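Local coordinates for Serine/threonine-protein kinase Tel1 (Chaetomium thermophilum, PDB 6SKY) that phosphorylates serine and threonine residues of proteins with ATP, and probably acts as a DNA damage sensor that switches on checkpoint signalling, at residues 1699-1703 with 1778-1782; 1671-1676 with 1714-1720; 1755-1759 with 1833-1837. All coordinates share one frame; numbering follows the deposited sequence.

Contact 1: residues 1699-1703 with 1778-1782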
ATOM      1  N   THR A1699      -2.226  -4.612 -76.678  1.00 50.31           N
ATOM      2  CA  THR A1699      -3.653  -4.885 -76.830  1.00 50.31           C
ATOM      3  C   THR A1699      -4.498  -3.883 -76.054  1.00 50.31           C
ATOM      4  O   THR A1699      -5.433  -3.289 -76.601  1.00 50.31           O
ATOM      5  CB  THR A1699      -3.972  -6.300 -76.368  1.00 50.31           C
ATOM      6  OG1 THR A1699      -3.226  -7.234 -77.150  1.00 50.31           O
ATOM      7  CG2 THR A1699      -5.442  -6.580 -76.534  1.00 50.31           C
ATOM      8  N   ILE A1700      -4.176  -3.680 -74.776  1.00 50.51           N
ATOM      9  CA  ILE A1700      -4.990  -2.813 -73.928  1.00 50.51           C
ATOM     10  C   ILE A1700      -5.001  -1.392 -74.467  1.00 50.51           C
ATOM     11  O   ILE A1700      -6.066  -0.793 -74.652  1.00 50.51           O
ATOM     12  CB  ILE A1700      -4.489  -2.851 -72.476  1.00 50.51           C
ATOM     13  CG1 ILE A1700      -4.811  -4.193 -71.836  1.00 50.51           C
ATOM     14  CG2 ILE A1700      -5.101  -1.733 -71.679  1.00 50.51           C
ATOM     15  CD1 ILE A1700      -4.135  -4.391 -70.521  1.00 50.51           C
ATOM     16  N   VAL A1701      -3.824  -0.822 -74.721  1.00 56.63           N
ATOM     17  CA  VAL A1701      -3.776   0.583 -75.105  1.00 56.63           C
ATOM     18  C   VAL A1701      -4.392   0.789 -76.480  1.00 56.63           C
ATOM     19  O   VAL A1701      -5.065   1.796 -76.723  1.00 56.63           O
ATOM     20  CB  VAL A1701      -2.336   1.114 -75.042  1.00 56.63           C
ATOM     21  CG1 VAL A1701      -2.287   2.551 -75.504  1.00 56.63           C
ATOM     22  CG2 VAL A1701      -1.805   1.005 -73.633  1.00 56.63           C
ATOM     23  N   SER A1702      -4.203  -0.159 -77.399  1.00 61.05           N
ATOM     24  CA  SER A1702      -4.802  -0.002 -78.717  1.00 61.05           C
ATOM     25  C   SER A1702      -6.321  -0.070 -78.635  1.00 61.05           C
ATOM     26  O   SER A1702      -7.020   0.771 -79.214  1.00 61.05           O
ATOM     27  CB  SER A1702      -4.266  -1.066 -79.669  1.00 61.05           C
ATOM     28  OG  SER A1702      -4.978  -2.278 -79.519  1.00 61.05           O
ATOM     29  N   ASP A1703      -6.854  -1.061 -77.912  1.00 64.23           N
ATOM     30  CA  ASP A1703      -8.301  -1.198 -77.800  1.00 64.23           C
ATOM     31  C   ASP A1703      -8.926  -0.107 -76.947  1.00 64.23           C
ATOM     32  O   ASP A1703     -10.144   0.074 -76.994  1.00 64.23           O
ATOM     33  CB  ASP A1703      -8.657  -2.567 -77.231  1.00 64.23           C
ATOM     34  CG  ASP A1703      -8.396  -3.684 -78.212  1.00 64.23           C
ATOM     35  OD1 ASP A1703      -7.333  -3.670 -78.863  1.00 64.23           O
ATOM     36  OD2 ASP A1703      -9.253  -4.582 -78.325  1.00 64.23           O
ATOM     37  N   VAL A1778     -11.244  -5.261 -71.594  1.00 54.30           N
ATOM     38  CA  VAL A1778      -9.999  -5.558 -72.283  1.00 54.30           C
ATOM     39  C   VAL A1778      -8.860  -5.791 -71.306  1.00 54.30           C
ATOM     40  O   VAL A1778      -7.869  -6.433 -71.665  1.00 54.30           O
ATOM     41  CB  VAL A1778      -9.651  -4.435 -73.274  1.00 54.30           C
ATOM     42  CG1 VAL A1778      -9.126  -3.243 -72.544  1.00 54.30           C
ATOM     43  CG2 VAL A1778      -8.646  -4.918 -74.295  1.00 54.30           C
ATOM     44  N   THR A1779      -8.974  -5.310 -70.069  1.00 50.91           N
ATOM     45  CA  THR A1779      -7.891  -5.494 -69.114  1.00 50.91           C
ATOM     46  C   THR A1779      -7.900  -6.885 -68.500  1.00 50.91           C
ATOM     47  O   THR A1779      -6.854  -7.364 -68.057  1.00 50.91           O
ATOM     48  CB  THR A1779      -7.970  -4.438 -68.018  1.00 50.91           C
ATOM     49  OG1 THR A1779      -8.414  -3.202 -68.587  1.00 50.91           O
ATOM     50  CG2 THR A1779      -6.611  -4.219 -67.403  1.00 50.91           C
ATOM     51  N   LEU A1780      -9.052  -7.541 -68.457  1.00 47.99           N
ATOM     52  CA  LEU A1780      -9.128  -8.906 -67.964  1.00 47.99           C
ATOM     53  C   LEU A1780      -8.960  -9.932 -69.064  1.00 47.99           C
ATOM     54  O   LEU A1780      -8.749 -11.110 -68.768  1.00 47.99           O
ATOM     55  CB  LEU A1780     -10.468  -9.162 -67.277  1.00 47.99           C
ATOM     56  CG  LEU A1780     -10.800  -8.503 -65.946  1.00 47.99           C
ATOM     57  CD1 LEU A1780     -12.243  -8.769 -65.646  1.00 47.99           C
ATOM     58  CD2 LEU A1780      -9.926  -9.049 -64.851  1.00 47.99           C
ATOM     59  N   ARG A1781      -9.072  -9.516 -70.321  1.00 52.34           N
ATOM     60  CA  ARG A1781      -8.993 -10.462 -71.423  1.00 52.34           C
ATOM     61  C   ARG A1781      -7.556 -10.862 -71.714  1.00 52.34           C
ATOM     62  O   ARG A1781      -7.306 -11.977 -72.180  1.00 52.34           O
ATOM     63  CB  ARG A1781      -9.637  -9.849 -72.659  1.00 52.34           C
ATOM     64  CG  ARG A1781      -9.851 -10.802 -73.800  1.00 52.34           C
ATOM     65  CD  ARG A1781      -9.970 -10.013 -75.075  1.00 52.34           C
ATOM     66  NE  ARG A1781     -10.842  -8.861 -74.904  1.00 52.34           N
ATOM     67  CZ  ARG A1781     -10.826  -7.798 -75.696  1.00 52.34           C
ATOM     68  NH1 ARG A1781      -9.975  -7.742 -76.707  1.00 52.34           N
ATOM     69  NH2 ARG A1781     -11.656  -6.791 -75.475  1.00 52.34           N
ATOM     70  N   VAL A1782      -6.604  -9.977 -71.436  1.00 46.95           N
ATOM     71  CA  VAL A1782      -5.204 -10.206 -71.757  1.00 46.95           C
ATOM     72  C   VAL A1782      -4.485 -10.823 -70.568  1.00 46.95           C
ATOM     73  O   VAL A1782      -3.265 -11.004 -70.595  1.00 46.95           O
ATOM     74  CB  VAL A1782      -4.529  -8.892 -72.170  1.00 46.95           C
ATOM     75  CG1 VAL A1782      -5.339  -8.204 -73.230  1.00 46.95           C
ATOM     76  CG2 VAL A1782      -4.384  -8.003 -70.974  1.00 46.95           C
TER
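Ile-1700 reaches out of helix 1687-1706 and lays its CD1 against Val-1782 CG2 at 3.6 Å, just past the short, weakly bonded helix around 1778-1781. The reach comes from its torsions: CG1 stands opposite the carbonyl carbon (chi1 -71°), and a nearly straight chi2 of 169° carries CD1 outward. That methyl also meets Thr-1779 CG2 at 4.0 Å, the two side chains crossing at about a right angle. Further back, Ile-1700 CG1 rests on Val-1778 O. On the neighbouring branch of the same valine, Thr-1699 and Val-1782 slide past each other in opposite directions, with Thr-1699 CG2 on Val-1782 CG1 at 3.7 Å. Thr-1699 keeps its hydroxyl out of this apolar patch by bonding back to Ala-1695 O in its own helix. The setting is the alpha solenoid of this PIKK, and Leu-1712 of helix 1710-1719 packs on both Val-1778 and Thr-1779. Val-1778 CG2, opposite its backbone N, touches Asp-1703 CB at 3.8 Å. The same methyl sits over one face of the Arg-1781 guanidinium, displaced toward the rim. Beside it, Asp-1703 OD2 comes to the edge of that group, near its plane, and forms a long salt bridge to Arg-1781 NH1 at 3.6 Å. Carboxylate and guanidinium are turned 59° apart, while Arg-1781 NE is held separately by Pro-1775 O.

Contact 2: residues 1671-1676 with 1714-1720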
ATOM      1  N   GLU A1671      -8.037  -0.725 -62.406  1.00 48.21           N
ATOM      2  CA  GLU A1671      -7.398  -0.725 -63.715  1.00 48.21           C
ATOM      3  C   GLU A1671      -5.988  -0.169 -63.633  1.00 48.21           C
ATOM      4  O   GLU A1671      -5.067  -0.714 -64.245  1.00 48.21           O
ATOM      5  CB  GLU A1671      -8.224   0.076 -64.715  1.00 48.21           C
ATOM      6  CG  GLU A1671      -9.570  -0.526 -65.034  1.00 48.21           C
ATOM      7  CD  GLU A1671     -10.709   0.189 -64.331  1.00 48.21           C
ATOM      8  OE1 GLU A1671     -10.431   1.018 -63.440  1.00 48.21           O
ATOM      9  OE2 GLU A1671     -11.883  -0.074 -64.673  1.00 48.21           O
ATOM     10  N   GLU A1672      -5.794   0.914 -62.883  1.00 52.38           N
ATOM     11  CA  GLU A1672      -4.446   1.428 -62.684  1.00 52.38           C
ATOM     12  C   GLU A1672      -3.579   0.427 -61.939  1.00 52.38           C
ATOM     13  O   GLU A1672      -2.381   0.316 -62.208  1.00 52.38           O
ATOM     14  CB  GLU A1672      -4.488   2.748 -61.928  1.00 52.38           C
ATOM     15  CG  GLU A1672      -4.807   3.941 -62.787  1.00 52.38           C
ATOM     16  CD  GLU A1672      -4.800   5.224 -61.995  1.00 52.38           C
ATOM     17  OE1 GLU A1672      -5.092   5.171 -60.784  1.00 52.38           O
ATOM     18  OE2 GLU A1672      -4.495   6.288 -62.574  1.00 52.38           O
ATOM     19  N   GLY A1673      -4.165  -0.314 -61.004  1.00 41.76           N
ATOM     20  CA  GLY A1673      -3.390  -1.307 -60.286  1.00 41.76           C
ATOM     21  C   GLY A1673      -2.900  -2.411 -61.195  1.00 41.76           C
ATOM     22  O   GLY A1673      -1.730  -2.801 -61.149  1.00 41.76           O
ATOM     23  N   LEU A1674      -3.785  -2.917 -62.052  1.00 39.32           N
ATOM     24  CA  LEU A1674      -3.378  -3.947 -62.998  1.00 39.32           C
ATOM     25  C   LEU A1674      -2.392  -3.407 -64.019  1.00 39.32           C
ATOM     26  O   LEU A1674      -1.461  -4.112 -64.415  1.00 39.32           O
ATOM     27  CB  LEU A1674      -4.592  -4.535 -63.697  1.00 39.32           C
ATOM     28  CG  LEU A1674      -5.232  -5.691 -62.955  1.00 39.32           C
ATOM     29  CD1 LEU A1674      -6.292  -6.294 -63.810  1.00 39.32           C
ATOM     30  CD2 LEU A1674      -4.184  -6.704 -62.613  1.00 39.32           C
ATOM     31  N   LEU A1675      -2.568  -2.164 -64.458  1.00 43.96           N
ATOM     32  CA  LEU A1675      -1.629  -1.599 -65.416  1.00 43.96           C
ATOM     33  C   LEU A1675      -0.248  -1.438 -64.809  1.00 43.96           C
ATOM     34  O   LEU A1675       0.751  -1.682 -65.481  1.00 43.96           O
ATOM     35  CB  LEU A1675      -2.141  -0.265 -65.941  1.00 43.96           C
ATOM     36  CG  LEU A1675      -3.297  -0.408 -66.921  1.00 43.96           C
ATOM     37  CD1 LEU A1675      -3.678   0.934 -67.473  1.00 43.96           C
ATOM     38  CD2 LEU A1675      -2.911  -1.348 -68.025  1.00 43.96           C
ATOM     39  N   ASN A1676      -0.163  -1.037 -63.542  1.00 43.15           N
ATOM     40  CA  ASN A1676       1.143  -0.954 -62.901  1.00 43.15           C
ATOM     41  C   ASN A1676       1.754  -2.332 -62.714  1.00 43.15           C
ATOM     42  O   ASN A1676       2.962  -2.511 -62.904  1.00 43.15           O
ATOM     43  CB  ASN A1676       1.032  -0.237 -61.564  1.00 43.15           C
ATOM     44  CG  ASN A1676       0.824   1.237 -61.721  1.00 43.15           C
ATOM     45  OD1 ASN A1676       0.613   1.724 -62.821  1.00 43.15           O
ATOM     46  ND2 ASN A1676       0.880   1.961 -60.621  1.00 43.15           N
ATOM     47  N   SER A1714      -7.737   7.350 -69.101  1.00 73.79           N
ATOM     48  CA  SER A1714      -7.218   8.045 -67.932  1.00 73.79           C
ATOM     49  C   SER A1714      -6.405   7.113 -67.050  1.00 73.79           C
ATOM     50  O   SER A1714      -5.487   7.562 -66.356  1.00 73.79           O
ATOM     51  CB  SER A1714      -8.367   8.661 -67.141  1.00 73.79           C
ATOM     52  OG  SER A1714      -9.373   7.697 -66.882  1.00 73.79           O
ATOM     53  N   ALA A1715      -6.728   5.820 -67.054  1.00 68.84           N
ATOM     54  CA  ALA A1715      -5.902   4.862 -66.328  1.00 68.84           C
ATOM     55  C   ALA A1715      -4.534   4.707 -66.981  1.00 68.84           C
ATOM     56  O   ALA A1715      -3.506   4.700 -66.294  1.00 68.84           O
ATOM     57  CB  ALA A1715      -6.611   3.514 -66.244  1.00 68.84           C
ATOM     58  N   CYS A1716      -4.504   4.589 -68.310  1.00 69.32           N
ATOM     59  CA  CYS A1716      -3.242   4.374 -69.012  1.00 69.32           C
ATOM     60  C   CYS A1716      -2.344   5.600 -68.929  1.00 69.32           C
ATOM     61  O   CYS A1716      -1.146   5.483 -68.658  1.00 69.32           O
ATOM     62  CB  CYS A1716      -3.503   4.006 -70.471  1.00 69.32           C
ATOM     63  SG  CYS A1716      -4.287   2.406 -70.723  1.00 69.32           S
ATOM     64  N   GLN A1717      -2.904   6.789 -69.161  1.00 71.65           N
ATOM     65  CA  GLN A1717      -2.096   8.003 -69.161  1.00 71.65           C
ATOM     66  C   GLN A1717      -1.461   8.288 -67.810  1.00 71.65           C
ATOM     67  O   GLN A1717      -0.550   9.119 -67.738  1.00 71.65           O
ATOM     68  CB  GLN A1717      -2.935   9.212 -69.582  1.00 71.65           C
ATOM     69  CG  GLN A1717      -3.652   9.062 -70.915  1.00 71.65           C
ATOM     70  CD  GLN A1717      -2.801   9.437 -72.106  1.00 71.65           C
ATOM     71  OE1 GLN A1717      -1.753  10.062 -71.966  1.00 71.65           O
ATOM     72  NE2 GLN A1717      -3.255   9.059 -73.293  1.00 71.65           N
ATOM     73  N   GLU A1718      -1.914   7.631 -66.745  1.00 71.08           N
ATOM     74  CA  GLU A1718      -1.349   7.826 -65.420  1.00 71.08           C
ATOM     75  C   GLU A1718      -0.625   6.602 -64.886  1.00 71.08           C
ATOM     76  O   GLU A1718       0.069   6.712 -63.871  1.00 71.08           O
ATOM     77  CB  GLU A1718      -2.447   8.240 -64.436  1.00 71.08           C
ATOM     78  CG  GLU A1718      -3.303   9.365 -64.967  1.00 71.08           C
ATOM     79  CD  GLU A1718      -4.000  10.136 -63.876  1.00 71.08           C
ATOM     80  OE1 GLU A1718      -3.487  10.148 -62.738  1.00 71.08           O
ATOM     81  OE2 GLU A1718      -5.059  10.734 -64.163  1.00 71.08           O
ATOM     82  N   SER A1719      -0.766   5.449 -65.529  1.00 62.10           N
ATOM     83  CA  SER A1719       0.014   4.277 -65.165  1.00 62.10           C
ATOM     84  C   SER A1719       1.272   4.107 -66.000  1.00 62.10           C
ATOM     85  O   SER A1719       2.250   3.535 -65.512  1.00 62.10           O
ATOM     86  CB  SER A1719      -0.837   3.016 -65.301  1.00 62.10           C
ATOM     87  OG  SER A1719      -1.936   3.064 -64.417  1.00 62.10           O
ATOM     88  N   LEU A1720       1.276   4.583 -67.235  1.00 64.40           N
ATOM     89  CA  LEU A1720       2.405   4.346 -68.110  1.00 64.40           C
ATOM     90  C   LEU A1720       3.130   5.645 -68.427  1.00 64.40           C
ATOM     91  O   LEU A1720       2.489   6.685 -68.610  1.00 64.40           O
ATOM     92  CB  LEU A1720       1.955   3.697 -69.421  1.00 64.40           C
ATOM     93  CG  LEU A1720       1.071   2.458 -69.333  1.00 64.40           C
ATOM     94  CD1 LEU A1720       0.777   1.944 -70.717  1.00 64.40           C
ATOM     95  CD2 LEU A1720       1.714   1.379 -68.496  1.00 64.40           C
TER
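Leu-1675 and Glu-1672 of helix 1670-1684 pack against Ala-1715, Cys-1716 and Ser-1719 of helix 1710-1719. The local axes approach to 9.1 Å and cross at -43°. The apolar part belongs mainly to Leu-1675: its CD1 meets Cys-1716 SG at 3.6 Å and lies 4.1 Å from Ala-1715 CB. Nearer the backbone, Leu-1675 CB stands 3.6 Å from Ser-1719 CB. Ala-1715 and Ser-1719, both small, face the other helix, and Glu-1671 CB adds a looser touch on the Ala-1715 methyl.

Glu-1672 packs as a knob into a hole formed by Ser-1714, Ala-1715, Glu-1718 and Ser-1719. Its CG is placed opposite the carbonyl carbon (chi1 -81°) and the chain then runs extended, so that CG lies 3.9 Å from Ala-1715 CB while the carboxylate passes onward to Glu-1718.

The polar bonds of these side chains stay largely on their own sides. Ser-1719 OG turns back one helical turn to Ala-1715 O at 2.9 Å, arriving 35° above the carbonyl plane, and the same oxygen also accepts from Ser-1719 N. Glu-1672 OE1 is held by the backbone N of Val-1667 and Gly-1668, which probably offsets its like-charged neighbour: Glu-1672 OE2 lies 4.0 Å from Glu-1718 OE1, the carboxylate planes steeply inclined to each other. A polar tie between the helices comes just beyond, where Lys-1679 NZ bonds Ser-1719 O as the second helix ends.

Around this pair, helix 1687-1706 covers Leu-1675 with Leu-1697 and Cys-1716 with Val-1701, helix 1722-1726 brings Leu-1725 onto Cys-1716 and Leu-1720, and helix 1793-1808 packs Leu-1804 against Glu-1671 and Leu-1674.

Contact 3: residues 1755-1759 with 1833-1837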
ATOM      1  N   ARG A1755     -11.186 -27.533 -50.074  1.00 63.09           N
ATOM      2  CA  ARG A1755     -10.024 -28.393 -50.280  1.00 63.09           C
ATOM      3  C   ARG A1755      -9.210 -27.947 -51.486  1.00 63.09           C
ATOM      4  O   ARG A1755      -8.094 -28.430 -51.696  1.00 63.09           O
ATOM      5  CB  ARG A1755     -10.441 -29.857 -50.434  1.00 63.09           C
ATOM      6  CG  ARG A1755     -10.915 -30.483 -49.145  1.00 63.09           C
ATOM      7  CD  ARG A1755      -9.814 -30.453 -48.108  1.00 63.09           C
ATOM      8  NE  ARG A1755     -10.339 -30.510 -46.752  1.00 63.09           N
ATOM      9  CZ  ARG A1755      -9.583 -30.482 -45.660  1.00 63.09           C
ATOM     10  NH1 ARG A1755      -8.265 -30.403 -45.769  1.00 63.09           N
ATOM     11  NH2 ARG A1755     -10.144 -30.534 -44.459  1.00 63.09           N
ATOM     12  N   ALA A1756      -9.737 -27.002 -52.256  1.00 57.27           N
ATOM     13  CA  ALA A1756      -8.967 -26.352 -53.299  1.00 57.27           C
ATOM     14  C   ALA A1756      -8.162 -25.191 -52.761  1.00 57.27           C
ATOM     15  O   ALA A1756      -7.341 -24.638 -53.492  1.00 57.27           O
ATOM     16  CB  ALA A1756      -9.880 -25.855 -54.418  1.00 57.27           C
ATOM     17  N   LEU A1757      -8.383 -24.810 -51.507  1.00 52.93           N
ATOM     18  CA  LEU A1757      -7.583 -23.768 -50.893  1.00 52.93           C
ATOM     19  C   LEU A1757      -6.173 -24.236 -50.566  1.00 52.93           C
ATOM     20  O   LEU A1757      -5.323 -23.402 -50.243  1.00 52.93           O
ATOM     21  CB  LEU A1757      -8.277 -23.270 -49.628  1.00 52.93           C
ATOM     22  CG  LEU A1757      -7.936 -21.856 -49.165  1.00 52.93           C
ATOM     23  CD1 LEU A1757      -8.648 -20.844 -50.016  1.00 52.93           C
ATOM     24  CD2 LEU A1757      -8.299 -21.680 -47.721  1.00 52.93           C
ATOM     25  N   GLU A1758      -5.895 -25.534 -50.662  1.00 61.64           N
ATOM     26  CA  GLU A1758      -4.613 -26.076 -50.243  1.00 61.64           C
ATOM     27  C   GLU A1758      -3.654 -26.348 -51.388  1.00 61.64           C
ATOM     28  O   GLU A1758      -2.499 -26.695 -51.126  1.00 61.64           O
ATOM     29  CB  GLU A1758      -4.821 -27.363 -49.450  1.00 61.64           C
ATOM     30  CG  GLU A1758      -5.523 -27.147 -48.137  1.00 61.64           C
ATOM     31  CD  GLU A1758      -5.672 -28.419 -47.344  1.00 61.64           C
ATOM     32  OE1 GLU A1758      -6.157 -29.419 -47.911  1.00 61.64           O
ATOM     33  OE2 GLU A1758      -5.296 -28.424 -46.154  1.00 61.64           O
ATOM     34  N   ASN A1759      -4.089 -26.211 -52.637  1.00 58.33           N
ATOM     35  CA  ASN A1759      -2.932 -26.403 -53.502  1.00 58.33           C
ATOM     36  C   ASN A1759      -2.273 -25.064 -53.810  1.00 58.33           C
ATOM     37  O   ASN A1759      -2.961 -24.052 -53.947  1.00 58.33           O
ATOM     38  CB  ASN A1759      -3.327 -27.094 -54.803  1.00 58.33           C
ATOM     39  CG  ASN A1759      -4.468 -26.409 -55.500  1.00 58.33           C
ATOM     40  OD1 ASN A1759      -5.330 -25.822 -54.858  1.00 58.33           O
ATOM     41  ND2 ASN A1759      -4.486 -26.483 -56.825  1.00 58.33           N
ATOM     42  N   GLU A1833      -2.272 -25.862 -42.270  1.00 62.93           N
ATOM     43  CA  GLU A1833      -1.007 -25.190 -42.504  1.00 62.93           C
ATOM     44  C   GLU A1833      -0.774 -24.915 -43.988  1.00 62.93           C
ATOM     45  O   GLU A1833      -0.300 -23.826 -44.333  1.00 62.93           O
ATOM     46  CB  GLU A1833       0.151 -25.996 -41.926  1.00 62.93           C
ATOM     47  CG  GLU A1833       1.416 -25.185 -41.818  1.00 62.93           C
ATOM     48  CD  GLU A1833       1.218 -23.937 -40.988  1.00 62.93           C
ATOM     49  OE1 GLU A1833       0.503 -24.013 -39.966  1.00 62.93           O
ATOM     50  OE2 GLU A1833       1.767 -22.877 -41.360  1.00 62.93           O
ATOM     51  N   PRO A1834      -1.064 -25.852 -44.899  1.00 61.24           N
ATOM     52  CA  PRO A1834      -0.910 -25.533 -46.325  1.00 61.24           C
ATOM     53  C   PRO A1834      -1.923 -24.529 -46.847  1.00 61.24           C
ATOM     54  O   PRO A1834      -1.730 -24.007 -47.951  1.00 61.24           O
ATOM     55  CB  PRO A1834      -1.084 -26.894 -47.006  1.00 61.24           C
ATOM     56  CG  PRO A1834      -1.894 -27.678 -46.057  1.00 61.24           C
ATOM     57  CD  PRO A1834      -1.392 -27.277 -44.717  1.00 61.24           C
ATOM     58  N   ALA A1835      -2.984 -24.238 -46.102  1.00 52.32           N
ATOM     59  CA  ALA A1835      -4.024 -23.331 -46.559  1.00 52.32           C
ATOM     60  C   ALA A1835      -3.935 -21.951 -45.931  1.00 52.32           C
ATOM     61  O   ALA A1835      -4.753 -21.092 -46.254  1.00 52.32           O
ATOM     62  CB  ALA A1835      -5.401 -23.926 -46.277  1.00 52.32           C
ATOM     63  N   LYS A1836      -2.967 -21.711 -45.051  1.00 45.81           N
ATOM     64  CA  LYS A1836      -2.896 -20.426 -44.367  1.00 45.81           C
ATOM     65  C   LYS A1836      -2.522 -19.301 -45.325  1.00 45.81           C
ATOM     66  O   LYS A1836      -3.042 -18.182 -45.215  1.00 45.81           O
ATOM     67  CB  LYS A1836      -1.899 -20.510 -43.216  1.00 45.81           C
ATOM     68  CG  LYS A1836      -1.651 -19.192 -42.522  1.00 45.81           C
ATOM     69  CD  LYS A1836      -0.667 -19.313 -41.375  1.00 45.81           C
ATOM     70  CE  LYS A1836      -0.137 -17.937 -40.993  1.00 45.81           C
ATOM     71  NZ  LYS A1836       0.719 -17.936 -39.777  1.00 45.81           N
ATOM     72  N   GLU A1837      -1.644 -19.576 -46.283  1.00 41.84           N
ATOM     73  CA  GLU A1837      -1.147 -18.529 -47.161  1.00 41.84           C
ATOM     74  C   GLU A1837      -2.157 -18.102 -48.215  1.00 41.84           C
ATOM     75  O   GLU A1837      -2.040 -16.995 -48.743  1.00 41.84           O
ATOM     76  CB  GLU A1837       0.142 -18.984 -47.835  1.00 41.84           C
ATOM     77  CG  GLU A1837       0.992 -17.851 -48.349  1.00 41.84           C
ATOM     78  CD  GLU A1837       1.299 -16.824 -47.276  1.00 41.84           C
ATOM     79  OE1 GLU A1837       1.657 -17.223 -46.148  1.00 41.84           O
ATOM     80  OE2 GLU A1837       1.176 -15.613 -47.558  1.00 41.84           O
TER
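Ala-1835 CB nestles between two side chains of the loop 1755-1759, with Glu-1758 CG at 3.7 Å and Leu-1757 CD2 at 3.9 Å. It projects from a type I beta turn, Glu-1833 to Lys-1836, that leads into helix 1836-1849 of the alpha solenoid, so the contact joins an inter-helix loop to a turn at the start of a later helix. The backbones come close here: Glu-1758 CA and Ala-1835 CA are only 4.6 Å apart.

The other member of the first shell is Pro-1834. Its ring lies side by side with the Glu-1758 chain, both pointing the same way, and its CG reaches Glu-1758 OE2 at 3.5 Å. Glu-1758 touches both residues because CG stands opposite the carbonyl carbon (chi1 -66°) and the chain is extended beyond it, with CG against Ala-1835 and the carboxylate beside the proline.

One step out, polar bonds fix the participants. Asn-1838 ND2, from the first turn of the following helix, bonds Leu-1757 O, tying the loop backbone to that helix, and Ser-1832 OG bonds Glu-1758 OE2. Phe-1830 touches Arg-1755, Glu-1758 and Ala-1835, while Trp-1762 of helix 1762-1771 packs on Leu-1757.

The second carboxylate oxygen is held from within the loop, where Arg-1755 folds back over it in a salt bridge. Arg-1755 NH1 donates to Glu-1758 OE1 at 3.2 Å with a moderately bent N-H...O angle of 145°, approaching from above the carboxylate plane, 46° out of it.

In the fold
Contacts 1 and 2, their centres about 12 Å apart, share one bundle. Helices 1670-1684, 1687-1706 and 1710-1719 follow one another, and Ile-1700 and Val-1701 of contact 1 pack on Leu-1675, Cys-1716 and Leu-1720 of contact 2. Contact 2 is the more buried, a helix-helix interface of small and aliphatic residues with one glutamate knob, whereas contact 1 grades from an aliphatic interior to a long salt bridge. Contact 3 stands apart, its centre about 32 Å from both others, and joins a loop to a turn. It is the smallest and, like contact 1, only partly buried, with a carboxylate held by a hydroxyl and an arginine. All three lie away from the nucleotide site.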